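Long-range contacts in LRA-12 (Uncultured bacterium, PDB 5AEB), which hydrolyses the beta-lactam ring of antibiotics, probably including carbapenems, as a class B3 metallo-beta-lactamase with two active-site zinc ions: residues A[102-107]-A[134-139]; A[151-156]-A[168-173]; A[175-180]-A[244-249]; A[184-189]-A[259-264]. All coordinates share one frame; numbering follows the deposited sequence.

Contact 1: residues A[102-107]-A[134-139]; sequences AKLMAD and IIADRL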
loop_
_atom_site.group_PDB
_atom_site.type_symbol
_atom_site.label_atom_id
_atom_site.label_comp_id
_atom_site.label_asym_id
_atom_site.label_seq_id
_atom_site.Cartn_x
_atom_site.Cartn_y
_atom_site.Cartn_z
ATOM N N ALA A 102 8.297 15.328 -4.280
ATOM C CA ALA A 102 8.597 14.513 -3.082
ATOM C C ALA A 102 9.570 13.401 -3.476
ATOM O O ALA A 102 9.670 13.063 -4.662
ATOM C CB ALA A 102 7.307 13.935 -2.480
ATOM N N LYS A 103 10.312 12.891 -2.493
ATOM C CA LYS A 103 11.223 11.743 -2.666
ATOM C C LYS A 103 10.404 10.445 -2.634
ATOM O O LYS A 103 9.576 10.218 -1.707
ATOM C CB LYS A 103 12.293 11.739 -1.560
ATOM C CG LYS A 103 13.333 12.851 -1.743
ATOM C CD LYS A 103 14.438 12.807 -0.679
ATOM C CE LYS A 103 15.623 13.716 -1.052
ATOM N NZ LYS A 103 16.380 14.131 0.176
ATOM N N LEU A 104 10.603 9.599 -3.634
ATOM C CA LEU A 104 9.929 8.318 -3.656
ATOM C C LEU A 104 10.859 7.279 -3.049
ATOM O O LEU A 104 12.035 7.160 -3.440
ATOM C CB LEU A 104 9.527 7.939 -5.084
ATOM C CG LEU A 104 9.237 6.455 -5.332
ATOM C CD1 LEU A 104 7.942 5.988 -4.666
ATOM C CD2 LEU A 104 9.159 6.258 -6.834
ATOM N N MET A 105 10.366 6.558 -2.047
ATOM C CA MET A 105 11.178 5.525 -1.435
ATOM C C MET A 105 10.523 4.184 -1.679
ATOM O O MET A 105 9.323 4.014 -1.465
ATOM C CB MET A 105 11.384 5.797 0.043
ATOM C CG MET A 105 11.823 7.225 0.289
ATOM S SD MET A 105 12.251 7.459 2.010
ATOM C CE MET A 105 12.855 9.158 1.944
ATOM N N ALA A 106 11.308 3.224 -2.141
ATOM C CA ALA A 106 10.728 1.948 -2.538
ATOM C C ALA A 106 11.547 0.742 -2.099
ATOM O O ALA A 106 12.787 0.782 -2.072
ATOM C CB ALA A 106 10.483 1.924 -4.052
ATOM N N ASP A 107 10.834 -0.329 -1.738
ATOM C CA ASP A 107 11.460 -1.615 -1.475
ATOM C C ASP A 107 12.316 -1.941 -2.707
ATOM O O ASP A 107 11.821 -1.968 -3.843
ATOM C CB ASP A 107 10.388 -2.667 -1.231
ATOM C CG ASP A 107 10.943 -4.008 -0.773
ATOM O OD1 ASP A 107 11.870 -4.558 -1.450
ATOM O OD2 ASP A 107 10.419 -4.542 0.232
ATOM N N ILE A 134 8.424 5.090 -12.668
ATOM C CA ILE A 134 8.940 6.012 -11.673
ATOM C C ILE A 134 10.289 5.478 -11.191
ATOM O O ILE A 134 10.489 4.260 -11.062
ATOM C CB ILE A 134 8.050 6.200 -10.415
ATOM C CG1 ILE A 134 6.573 5.926 -10.649
ATOM C CG2 ILE A 134 8.197 7.637 -9.946
ATOM C CD1 ILE A 134 6.204 4.473 -10.436
ATOM N N ILE A 135 11.193 6.388 -10.890
ATOM C CA ILE A 135 12.499 5.994 -10.331
ATOM C C ILE A 135 12.548 6.388 -8.854
ATOM O O ILE A 135 12.337 7.556 -8.509
ATOM C CB ILE A 135 13.642 6.648 -11.112
ATOM C CG1 ILE A 135 13.643 6.106 -12.540
ATOM C CG2 ILE A 135 15.004 6.463 -10.411
ATOM C CD1 ILE A 135 14.296 7.051 -13.532
ATOM N N ALA A 136 12.823 5.425 -7.981
ATOM C CA ALA A 136 12.914 5.738 -6.566
ATOM C C ALA A 136 14.195 6.551 -6.224
ATOM O O ALA A 136 15.272 6.296 -6.745
ATOM C CB ALA A 136 12.831 4.475 -5.746
ATOM N N ASP A 137 14.030 7.546 -5.366
ATOM C CA ASP A 137 15.125 8.283 -4.829
ATOM C C ASP A 137 15.791 7.489 -3.704
ATOM O O ASP A 137 16.965 7.662 -3.467
ATOM C CB ASP A 137 14.642 9.645 -4.333
ATOM C CG ASP A 137 13.932 10.437 -5.423
ATOM O OD1 ASP A 137 14.618 11.059 -6.226
ATOM O OD2 ASP A 137 12.708 10.437 -5.502
ATOM N N ARG A 138 15.057 6.636 -2.992
ATOM C CA ARG A 138 15.726 5.763 -2.004
ATOM C C ARG A 138 15.300 4.311 -2.182
ATOM O O ARG A 138 14.114 4.013 -2.314
ATOM C CB ARG A 138 15.528 6.206 -0.538
ATOM C CG ARG A 138 16.810 5.999 0.259
ATOM C CD ARG A 138 16.722 5.286 1.612
ATOM N NE ARG A 138 15.974 6.037 2.609
ATOM C CZ ARG A 138 15.728 5.617 3.853
ATOM N NH1 ARG A 138 16.197 4.463 4.301
ATOM N NH2 ARG A 138 15.019 6.376 4.665
ATOM N N LEU A 139 16.279 3.413 -2.206
ATOM C CA LEU A 139 16.000 1.985 -2.204
ATOM C C LEU A 139 16.047 1.545 -0.762
ATOM O O LEU A 139 17.068 1.680 -0.102
ATOM C CB LEU A 139 17.020 1.221 -3.052
ATOM C CG LEU A 139 17.223 1.732 -4.489
ATOM C CD1 LEU A 139 18.276 0.911 -5.221
ATOM C CD2 LEU A 139 15.891 1.685 -5.235
#

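Contact 2: residues A[151-156]-A[168-173]; sequences TKLVML and FLFDTK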
loop_
_atom_site.group_PDB
_atom_site.type_symbol
_atom_site.label_atom_id
_atom_site.label_comp_id
_atom_site.label_asym_id
_atom_site.label_seq_id
_atom_site.Cartn_x
_atom_site.Cartn_y
_atom_site.Cartn_z
ATOM N N THR A 151 7.548 11.450 13.195
ATOM C CA THR A 151 7.038 10.158 12.738
ATOM C C THR A 151 8.210 9.318 12.227
ATOM O O THR A 151 9.122 9.833 11.572
ATOM C CB THR A 151 5.934 10.373 11.668
ATOM O OG1 THR A 151 4.844 11.084 12.264
ATOM C CG2 THR A 151 5.404 9.063 11.088
ATOM N N LYS A 152 8.204 8.039 12.576
ATOM C CA LYS A 152 9.182 7.081 12.096
ATOM C C LYS A 152 8.456 5.834 11.587
ATOM O O LYS A 152 7.729 5.191 12.345
ATOM C CB LYS A 152 10.115 6.718 13.240
ATOM C CG LYS A 152 11.286 5.821 12.905
ATOM C CD LYS A 152 12.249 5.803 14.085
ATOM C CE LYS A 152 13.516 5.014 13.781
ATOM N NZ LYS A 152 14.591 5.246 14.789
ATOM N N LEU A 153 8.617 5.520 10.299
ATOM C CA LEU A 153 8.068 4.297 9.708
ATOM C C LEU A 153 9.140 3.219 9.603
ATOM O O LEU A 153 10.291 3.510 9.293
ATOM C CB LEU A 153 7.498 4.567 8.322
ATOM C CG LEU A 153 6.020 5.010 8.287
ATOM C CD1 LEU A 153 5.801 6.293 9.055
ATOM C CD2 LEU A 153 5.561 5.200 6.858
ATOM N N VAL A 154 8.772 1.986 9.894
ATOM C CA VAL A 154 9.619 0.867 9.635
ATOM C C VAL A 154 9.044 0.120 8.413
ATOM O O VAL A 154 7.887 -0.358 8.443
ATOM C CB VAL A 154 9.692 -0.102 10.832
ATOM C CG1 VAL A 154 10.615 -1.270 10.494
ATOM C CG2 VAL A 154 10.250 0.604 12.058
ATOM N N MET A 155 9.847 0.025 7.350
ATOM C CA MET A 155 9.474 -0.828 6.216
ATOM C C MET A 155 9.716 -2.300 6.492
ATOM O O MET A 155 10.790 -2.668 6.903
ATOM C CB MET A 155 10.215 -0.456 4.945
ATOM C CG MET A 155 9.477 -0.984 3.722
ATOM S SD MET A 155 10.593 -1.353 2.372
ATOM C CE MET A 155 11.410 -2.812 3.039
ATOM N N LEU A 156 8.702 -3.130 6.280
ATOM C CA LEU A 156 8.859 -4.589 6.393
ATOM C C LEU A 156 8.797 -5.252 5.023
ATOM O O LEU A 156 7.797 -5.137 4.321
ATOM C CB LEU A 156 7.767 -5.171 7.294
ATOM C CG LEU A 156 7.733 -4.531 8.678
ATOM C CD1 LEU A 156 6.449 -4.896 9.412
ATOM C CD2 LEU A 156 8.984 -4.812 9.507
ATOM N N PHE A 168 4.336 -1.205 6.245
ATOM C CA PHE A 168 4.911 -0.179 7.079
ATOM C C PHE A 168 4.291 -0.246 8.465
ATOM O O PHE A 168 3.078 -0.317 8.627
ATOM C CB PHE A 168 4.747 1.234 6.488
ATOM C CG PHE A 168 5.280 1.361 5.100
ATOM C CD1 PHE A 168 6.618 1.646 4.884
ATOM C CD2 PHE A 168 4.452 1.136 4.008
ATOM C CE1 PHE A 168 7.126 1.734 3.585
ATOM C CE2 PHE A 168 4.936 1.226 2.724
ATOM C CZ PHE A 168 6.285 1.506 2.512
ATOM N N LEU A 169 5.167 -0.243 9.450
ATOM C CA LEU A 169 4.816 -0.271 10.852
ATOM C C LEU A 169 5.285 1.051 11.483
ATOM O O LEU A 169 6.465 1.448 11.339
ATOM C CB LEU A 169 5.541 -1.453 11.502
ATOM C CG LEU A 169 5.313 -1.859 12.956
ATOM C CD1 LEU A 169 3.872 -2.347 13.103
ATOM C CD2 LEU A 169 6.332 -2.991 13.247
ATOM N N PHE A 170 4.352 1.751 12.137
ATOM C CA PHE A 170 4.660 3.032 12.789
ATOM C C PHE A 170 3.667 3.383 13.886
ATOM O O PHE A 170 2.502 2.953 13.848
ATOM C CB PHE A 170 4.726 4.201 11.783
ATOM C CG PHE A 170 3.389 4.611 11.245
ATOM C CD1 PHE A 170 2.736 3.826 10.279
ATOM C CD2 PHE A 170 2.769 5.780 11.701
ATOM C CE1 PHE A 170 1.482 4.179 9.791
ATOM C CE2 PHE A 170 1.523 6.159 11.193
ATOM C CZ PHE A 170 0.874 5.363 10.250
ATOM N N ASP A 171 4.158 4.165 14.850
ATOM C CA ASP A 171 3.336 4.736 15.902
ATOM C C ASP A 171 2.806 6.130 15.550
ATOM O O ASP A 171 3.541 6.946 15.012
ATOM C CB ASP A 171 4.146 4.809 17.195
ATOM C CG ASP A 171 4.466 3.452 17.734
ATOM O OD1 ASP A 171 3.608 2.554 17.601
ATOM O OD2 ASP A 171 5.556 3.259 18.299
ATOM N N THR A 172 1.519 6.361 15.815
ATOM C CA THR A 172 0.955 7.706 15.886
ATOM C C THR A 172 0.293 7.939 17.217
ATOM O O THR A 172 0.007 6.996 17.949
ATOM C CB THR A 172 -0.264 7.928 14.987
ATOM O OG1 THR A 172 -0.583 6.760 14.248
ATOM C CG2 THR A 172 -0.082 9.099 14.124
ATOM N N LYS A 173 -0.055 9.194 17.471
ATOM C CA LYS A 173 -0.824 9.532 18.649
ATOM C C LYS A 173 -1.915 10.565 18.344
ATOM O O LYS A 173 -1.769 11.415 17.452
ATOM C CB LYS A 173 0.107 10.026 19.752
ATOM C CG LYS A 173 0.846 11.308 19.397
ATOM C CD LYS A 173 1.619 11.863 20.585
ATOM C CE LYS A 173 2.926 11.122 20.831
ATOM N NZ LYS A 173 3.544 11.570 22.117
HETATM O O HOH W 1 6.137 7.407 14.634
HETATM O O HOH W 2 6.716 4.693 15.141
#

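Contact 3: residues A[175-180]-A[244-249]; sequences EQRSYR and NPKSFM. With SO4 (sulfate ion), chain F.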
loop_
_atom_site.group_PDB
_atom_site.type_symbol
_atom_site.label_atom_id
_atom_site.label_comp_id
_atom_site.label_asym_id
_atom_site.label_seq_id
_atom_site.Cartn_x
_atom_site.Cartn_y
_atom_site.Cartn_z
ATOM N N GLU A 175 -4.625 13.003 21.099
ATOM C CA GLU A 175 -4.426 13.653 22.406
ATOM C C GLU A 175 -4.610 12.739 23.619
ATOM O O GLU A 175 -4.186 13.092 24.723
ATOM C CB GLU A 175 -5.314 14.887 22.561
ATOM C CG GLU A 175 -4.676 16.169 22.050
ATOM C CD GLU A 175 -5.631 17.351 22.087
ATOM O OE1 GLU A 175 -6.494 17.411 23.002
ATOM O OE2 GLU A 175 -5.519 18.221 21.198
ATOM N N GLN A 176 -5.226 11.575 23.410
ATOM C CA GLN A 176 -5.499 10.620 24.491
ATOM C C GLN A 176 -4.588 9.390 24.500
ATOM O O GLN A 176 -4.309 8.816 25.554
ATOM C CB GLN A 176 -6.966 10.167 24.433
ATOM C CG GLN A 176 -7.977 11.225 24.884
ATOM C CD GLN A 176 -7.762 11.704 26.324
ATOM O OE1 GLN A 176 -7.487 10.906 27.229
ATOM N NE2 GLN A 176 -7.889 13.014 26.540
ATOM N N ARG A 177 -4.114 8.997 23.321
ATOM C CA ARG A 177 -3.508 7.693 23.149
ATOM C C ARG A 177 -2.600 7.559 21.918
ATOM O O ARG A 177 -2.805 8.223 20.887
ATOM C CB ARG A 177 -4.624 6.629 23.105
ATOM C CG ARG A 177 -4.146 5.263 22.703
ATOM C CD ARG A 177 -5.154 4.184 23.010
ATOM N NE ARG A 177 -4.596 2.909 22.584
ATOM C CZ ARG A 177 -5.255 1.763 22.585
ATOM N NH1 ARG A 177 -6.521 1.713 22.976
ATOM N NH2 ARG A 177 -4.647 0.675 22.166
ATOM N N SER A 178 -1.605 6.685 22.072
ATOM C CA SER A 178 -0.685 6.280 21.038
ATOM C C SER A 178 -1.150 4.925 20.409
ATOM O O SER A 178 -1.714 4.061 21.103
ATOM C CB SER A 178 0.722 6.216 21.641
ATOM O OG SER A 178 1.728 6.029 20.664
ATOM N N TYR A 179 -0.971 4.780 19.092
ATOM C CA TYR A 179 -1.374 3.570 18.351
ATOM C C TYR A 179 -0.240 3.048 17.476
ATOM O O TYR A 179 0.458 3.816 16.798
ATOM C CB TYR A 179 -2.564 3.829 17.432
ATOM C CG TYR A 179 -3.815 4.277 18.120
ATOM C CD1 TYR A 179 -4.703 3.352 18.624
ATOM C CD2 TYR A 179 -4.108 5.639 18.270
ATOM C CE1 TYR A 179 -5.870 3.755 19.261
ATOM C CE2 TYR A 179 -5.268 6.060 18.919
ATOM C CZ TYR A 179 -6.148 5.097 19.405
ATOM O OH TYR A 179 -7.314 5.438 20.043
ATOM N N ARG A 180 -0.071 1.734 17.490
ATOM C CA ARG A 180 0.886 1.089 16.618
ATOM C C ARG A 180 0.104 0.664 15.358
ATOM O O ARG A 180 -0.801 -0.160 15.423
ATOM C CB ARG A 180 1.515 -0.079 17.388
ATOM C CG ARG A 180 2.307 -1.077 16.568
ATOM C CD ARG A 180 3.640 -0.546 16.085
ATOM N NE ARG A 180 4.434 0.096 17.128
ATOM C CZ ARG A 180 5.448 -0.458 17.784
ATOM N NH1 ARG A 180 5.802 -1.708 17.539
ATOM N NH2 ARG A 180 6.098 0.255 18.704
ATOM N N ASN A 244 -12.819 7.638 15.133
ATOM C CA ASN A 244 -12.952 6.428 15.936
ATOM C C ASN A 244 -11.897 5.370 15.628
ATOM O O ASN A 244 -12.204 4.398 14.934
ATOM C CB ASN A 244 -14.331 5.795 15.755
ATOM C CG ASN A 244 -14.643 4.753 16.833
ATOM O OD1 ASN A 244 -14.025 4.733 17.910
ATOM N ND2 ASN A 244 -15.617 3.893 16.553
ATOM N N PRO A 245 -10.671 5.538 16.168
ATOM C CA PRO A 245 -9.563 4.579 15.966
ATOM C C PRO A 245 -9.931 3.138 16.342
ATOM O O PRO A 245 -9.411 2.163 15.745
ATOM C CB PRO A 245 -8.469 5.073 16.917
ATOM C CG PRO A 245 -8.862 6.438 17.351
ATOM C CD PRO A 245 -10.306 6.668 17.051
ATOM N N LYS A 246 -10.818 2.986 17.321
ATOM C CA LYS A 246 -11.106 1.642 17.842
ATOM C C LYS A 246 -11.817 0.710 16.846
ATOM O O LYS A 246 -11.630 -0.515 16.903
ATOM C CB LYS A 246 -11.786 1.714 19.215
ATOM C CG LYS A 246 -10.820 2.278 20.267
ATOM C CD LYS A 246 -11.507 2.635 21.561
ATOM C CE LYS A 246 -10.541 3.299 22.523
ATOM N NZ LYS A 246 -11.244 3.500 23.835
ATOM N N SER A 247 -12.553 1.282 15.890
ATOM C CA SER A 247 -13.225 0.465 14.890
ATOM C C SER A 247 -12.251 -0.230 13.931
ATOM O O SER A 247 -12.633 -1.164 13.203
ATOM C CB SER A 247 -14.313 1.238 14.153
ATOM O OG SER A 247 -13.894 2.551 13.852
ATOM N N PHE A 248 -10.982 0.174 13.996
ATOM C CA PHE A 248 -9.930 -0.418 13.185
ATOM C C PHE A 248 -9.048 -1.412 13.950
ATOM O O PHE A 248 -8.110 -1.986 13.394
ATOM C CB PHE A 248 -9.121 0.694 12.488
ATOM C CG PHE A 248 -9.928 1.457 11.478
ATOM C CD1 PHE A 248 -10.159 0.930 10.213
ATOM C CD2 PHE A 248 -10.499 2.683 11.807
ATOM C CE1 PHE A 248 -10.927 1.632 9.296
ATOM C CE2 PHE A 248 -11.255 3.389 10.896
ATOM C CZ PHE A 248 -11.487 2.857 9.645
ATOM N N MET A 249 -9.374 -1.617 15.226
ATOM C CA MET A 249 -8.737 -2.641 16.025
ATOM C C MET A 249 -9.438 -3.968 15.713
ATOM O O MET A 249 -10.631 -4.130 15.997
ATOM C CB MET A 249 -8.784 -2.278 17.503
ATOM C CG MET A 249 -7.922 -1.063 17.886
ATOM S SD MET A 249 -8.032 -0.713 19.686
ATOM C CE MET A 249 -7.032 0.778 19.716
HETATM S S SO4 F . -7.389 14.585 18.927
HETATM O O1 SO4 F . -7.243 14.272 20.368
HETATM O O2 SO4 F . -6.054 15.014 18.416
HETATM O O3 SO4 F . -8.404 15.654 18.740
HETATM O O4 SO4 F . -7.899 13.380 18.224
#

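Contact 4: residues A[184-189]-A[259-264]; sequences ANMPTI and DKLQKE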
loop_
_atom_site.group_PDB
_atom_site.type_symbol
_atom_site.label_atom_id
_atom_site.label_comp_id
_atom_site.label_asym_id
_atom_site.label_seq_id
_atom_site.Cartn_x
_atom_site.Cartn_y
_atom_site.Cartn_z
ATOM N N ALA A 184 -0.530 -2.865 5.923
ATOM C CA ALA A 184 -0.069 -4.187 5.488
ATOM C C ALA A 184 -0.302 -4.393 4.022
ATOM O O ALA A 184 -1.371 -4.017 3.468
ATOM C CB ALA A 184 -0.760 -5.306 6.270
ATOM N N ASN A 185 0.685 -5.004 3.371
ATOM C CA ASN A 185 0.386 -5.565 2.079
ATOM C C ASN A 185 0.046 -7.051 2.233
ATOM O O ASN A 185 0.933 -7.864 2.461
ATOM C CB ASN A 185 1.501 -5.359 1.081
ATOM C CG ASN A 185 1.001 -5.558 -0.324
ATOM O OD1 ASN A 185 1.191 -6.641 -0.913
ATOM N ND2 ASN A 185 0.229 -4.584 -0.813
ATOM N N MET A 186 -1.230 -7.405 2.114
ATOM C CA MET A 186 -1.664 -8.819 2.318
ATOM C C MET A 186 -1.045 -9.722 1.217
ATOM O O MET A 186 -1.031 -9.337 0.046
ATOM C CB MET A 186 -3.202 -8.934 2.340
ATOM C CG MET A 186 -3.881 -7.995 3.357
ATOM S SD MET A 186 -3.094 -8.072 4.976
ATOM C CE MET A 186 -3.797 -9.587 5.634
ATOM N N PRO A 187 -0.532 -10.913 1.591
ATOM C CA PRO A 187 0.119 -11.807 0.617
ATOM C C PRO A 187 -0.886 -12.582 -0.228
ATOM O O PRO A 187 -1.005 -13.791 -0.109
ATOM C CB PRO A 187 0.928 -12.755 1.507
ATOM C CG PRO A 187 0.107 -12.828 2.764
ATOM C CD PRO A 187 -0.450 -11.452 2.967
ATOM N N THR A 188 -1.619 -11.875 -1.064
ATOM C CA THR A 188 -2.505 -12.512 -1.981
ATOM C C THR A 188 -1.649 -13.034 -3.138
ATOM O O THR A 188 -0.535 -12.545 -3.367
ATOM C CB THR A 188 -3.577 -11.521 -2.459
ATOM O OG1 THR A 188 -2.941 -10.385 -3.067
ATOM C CG2 THR A 188 -4.464 -11.045 -1.249
ATOM N N ILE A 189 -2.162 -14.046 -3.822
ATOM C CA ILE A 189 -1.493 -14.644 -4.964
ATOM C C ILE A 189 -2.164 -14.188 -6.249
ATOM O O ILE A 189 -3.402 -14.261 -6.413
ATOM C CB ILE A 189 -1.482 -16.182 -4.874
ATOM C CG1 ILE A 189 -0.702 -16.617 -3.624
ATOM C CG2 ILE A 189 -0.942 -16.814 -6.164
ATOM C CD1 ILE A 189 -0.896 -18.072 -3.287
ATOM N N ASP A 259 -4.994 -16.661 7.517
ATOM C CA ASP A 259 -5.403 -18.053 7.451
ATOM C C ASP A 259 -5.819 -18.394 6.018
ATOM O O ASP A 259 -5.262 -19.305 5.420
ATOM C CB ASP A 259 -6.582 -18.273 8.401
ATOM C CG ASP A 259 -6.721 -19.700 8.837
ATOM O OD1 ASP A 259 -5.979 -20.581 8.350
ATOM O OD2 ASP A 259 -7.587 -19.953 9.693
ATOM N N LYS A 260 -6.789 -17.643 5.484
ATOM C CA LYS A 260 -7.242 -17.779 4.094
ATOM C C LYS A 260 -6.084 -17.692 3.095
ATOM O O LYS A 260 -5.970 -18.509 2.189
ATOM C CB LYS A 260 -8.267 -16.720 3.776
ATOM C CG LYS A 260 -9.661 -17.101 4.250
ATOM C CD LYS A 260 -10.464 -15.906 4.755
ATOM C CE LYS A 260 -10.840 -14.943 3.623
ATOM N NZ LYS A 260 -10.953 -13.524 4.073
ATOM N N LEU A 261 -5.190 -16.733 3.293
ATOM C CA LEU A 261 -4.104 -16.575 2.363
ATOM C C LEU A 261 -3.074 -17.716 2.500
ATOM O O LEU A 261 -2.415 -18.081 1.528
ATOM C CB LEU A 261 -3.474 -15.188 2.501
ATOM C CG LEU A 261 -4.398 -13.984 2.252
ATOM C CD1 LEU A 261 -3.652 -12.736 2.645
ATOM C CD2 LEU A 261 -4.911 -13.882 0.814
ATOM N N GLN A 262 -2.956 -18.263 3.701
ATOM C CA GLN A 262 -2.127 -19.441 3.969
ATOM C C GLN A 262 -2.634 -20.671 3.184
ATOM O O GLN A 262 -1.846 -21.329 2.503
ATOM C CB GLN A 262 -2.081 -19.716 5.470
ATOM C CG GLN A 262 -1.531 -21.076 5.877
ATOM C CD GLN A 262 -0.036 -21.178 5.648
ATOM O OE1 GLN A 262 0.713 -20.228 5.896
ATOM N NE2 GLN A 262 0.405 -22.325 5.147
ATOM N N LYS A 263 -3.944 -20.952 3.270
ATOM C CA LYS A 263 -4.587 -22.033 2.499
ATOM C C LYS A 263 -4.386 -21.845 0.989
ATOM O O LYS A 263 -4.205 -22.819 0.244
ATOM C CB LYS A 263 -6.081 -22.113 2.805
ATOM C CG LYS A 263 -6.426 -22.334 4.279
ATOM C CD LYS A 263 -5.564 -23.430 4.902
ATOM C CE LYS A 263 -5.343 -23.227 6.388
ATOM N NZ LYS A 263 -6.623 -23.296 7.146
ATOM N N GLU A 264 -4.449 -20.583 0.554
ATOM C CA GLU A 264 -4.237 -20.216 -0.822
ATOM C C GLU A 264 -2.802 -20.559 -1.246
ATOM O O GLU A 264 -2.586 -21.159 -2.302
ATOM C CB GLU A 264 -4.532 -18.735 -1.007
ATOM C CG GLU A 264 -4.561 -18.283 -2.447
ATOM C CD GLU A 264 -5.662 -18.950 -3.220
ATOM O OE1 GLU A 264 -5.561 -20.161 -3.487
ATOM O OE2 GLU A 264 -6.642 -18.267 -3.559
HETATM O O HOH W 3 -2.217 -16.238 -0.485
#

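Contact 1: residues A[102-107]-A[134-139]
CG of Asp137 stands beside its own backbone N (chi1 -56°), which turns the carboxylate back to strand 103-107, while Leu104 holds CG anti to its N (chi1 161°) and so reaches Ile134. Asp137 OD2 accepts from the amide N-H of Leu104, N to OD2 2.9 Å, on its anti lone pair and nearly straight. A short acid suits this place, because it does the work of a backbone carbonyl just before the regular strand begins. Leu104 O is gripped twice, by Arg138 N at 3.1 Å in the carbonyl plane and by Asp137 N through a weak, bent bond. These bonds start the parallel pairing of a beta-alpha-beta unit, strand 103-107, helix 111-115 and strand 138-140, at one margin of the seven-stranded sheet. The pairing continues where Ala106 N meets Arg138 O at 2.9 Å, almost along the C=O axis. The Leu104 and Ile134 side chains cross at about a right angle, Leu104 CD2 lying 3.5 Å from Ile134 CG2. The Ala106 and Ala136 CB methyls touch at 3.9 Å, and Met114 packs on Leu104 and Ala106. Beyond an extended chain, Met105 SD lies obliquely 4.0 Å from Arg138 NE; the guanidinium bonds through NH2 to Thr145 O.

Contact 2: residues A[151-156]-A[168-173]
Strands 151-157 and 166-173 form an antiparallel beta hairpin within the five-stranded sheet of the metallo-beta-lactamase fold, their short segments running at 158° to each other. The pairing is tight at Val154 and Leu169, a hydrogen-bonded pair: Val154 N gives to Leu169 O at 2.8 Å and Leu169 N returns to Val154 O at 2.9 Å, both nearly straight and in the carbonyl planes. The buried face beside them carries Leu153, Met155, Phe168 and Phe170. Phe168, with CG beside its backbone N, brings its ring obliquely against Met155, whose CG lies 3.6 Å from Phe168 CE1; flexible methionine fits well against such a flat ring. Leu153 runs alongside Phe170, its CD1 3.6 Å from Phe170 CB, and Ile43 of strand 41-45 packs on both, so bulky apolar groups suit the space between the two sheets. On the other face, that of Val154 and Leu169, Leu156 CD1 meets Leu169 CB at 4.1 Å. Toward Lys152 and Asp171 the strands part and water takes over the pairing. Lys152, exposed, leads its ammonium end away, and Asp171 forms a salt bridge with Arg180. One water accepts from Lys152 N and donates to Asp171 O; a second donates to Lys152 O and accepts from Asp171 N, 2.6 Å from that nitrogen.

Contact 3: residues A[175-180]-A[244-249]
The 3-10 turn 245-248, just before the C-terminal helix 251-267, packs against the start of strand 178-184. Tyr179 carries the contact: with CG beside its backbone N (chi1 -61°), its ring crosses Pro245 at about a right angle, and Tyr179 OH comes within 3.3 Å of Pro245 CG. Proline suits the turn's first position, its rigid ring offering the phenol an apolar surface. Met249, extended beyond CG, brings its terminal CE to the edge of the tyrosine, in the ring plane, 3.2 Å from Tyr179 CE1. The same methyl lies over one face of the Arg177 guanidinium, toward its rim, 3.4 Å from Arg177 NH2, as the two long chains meet tip to tip. Arg177 in turn lays CG over a face of the Tyr179 ring, toward its rim, while its charged end has a long, weak ion pair with Asp221. Asn244 O secures the turn, accepting from both Ser247 N and Ser247 OG, the hydroxyl at 2.7 Å. Farther out, Glu175 N and Arg25 hold a sulfate, probably from the crystallisation liquor. Ile222 of strand 222-225 touches Tyr179, Pro245 and Met249, an apolar join of turn and sheet margin in keeping with the layered alpha-beta/beta-alpha fold of metallo-beta-lactamases.

Contact 4: residues A[184-189]-A[259-264]
Leu261, on the C-terminal helix 251-267, is the side chain on which the loop 184-189 packs. Its CB stands 3.9 Å from Pro187 O, and CG, anti to the carbonyl carbon (chi1 -60°), is slightly farther from the same oxygen, at 4.1 Å. The chain then forks. CD1 presses on Pro187 CD at 3.5 Å, tighter than usual for two carbons, and also touches Met186 CB at 3.8 Å. CD2 runs alongside Thr188 and meets its CG2 at 3.5 Å. A branched leucine suits the spot because each methyl finds its own partner. Pro187 is the centre of an inverse gamma turn, closed by Thr188 N bonding to Met186 O at 2.8 Å, which bends the loop and gives the leucine a stiff ring to lean on. Ile189 CD1 packs on Glu264, one helical turn beyond Leu261, touching both its backbone O and its CG. Water bridges the backbones, donating to Pro187 O at 2.8 Å and to Leu261 O. On the zinc side, Thr188 O accepts from Tyr208 OH and, weakly, from ND1 of the zinc ligand His161, and may thereby help to orient that imidazole. The chemistry is therefore divided: methyl packing and one water hold loop to helix, whereas Thr188 O probably belongs to the second shell of the zinc site.

In the fold
Contacts 1 and 2 are strand pairings, parallel in one and antiparallel in the other, made in different sheets of the fold. They touch where Asp107 meets Met155. Contact 2 is mostly buried; the others are only partly so, contact 3 lying farthest from the centre of the chain. Contacts 2 and 3 share the five-stranded sheet, in which strands 166-173 and 178-184 are neighbours. Contacts 3 and 4 instead rely chiefly on side-chain packing, with a bridging water in contact 4, and bring the start of strand 178-184, and the loop after it, to the C-terminal region, before and on helix 251-267. Contact 4 alone comes close to the zinc ions, whereas contact 1 has the bound cobalt near Leu139.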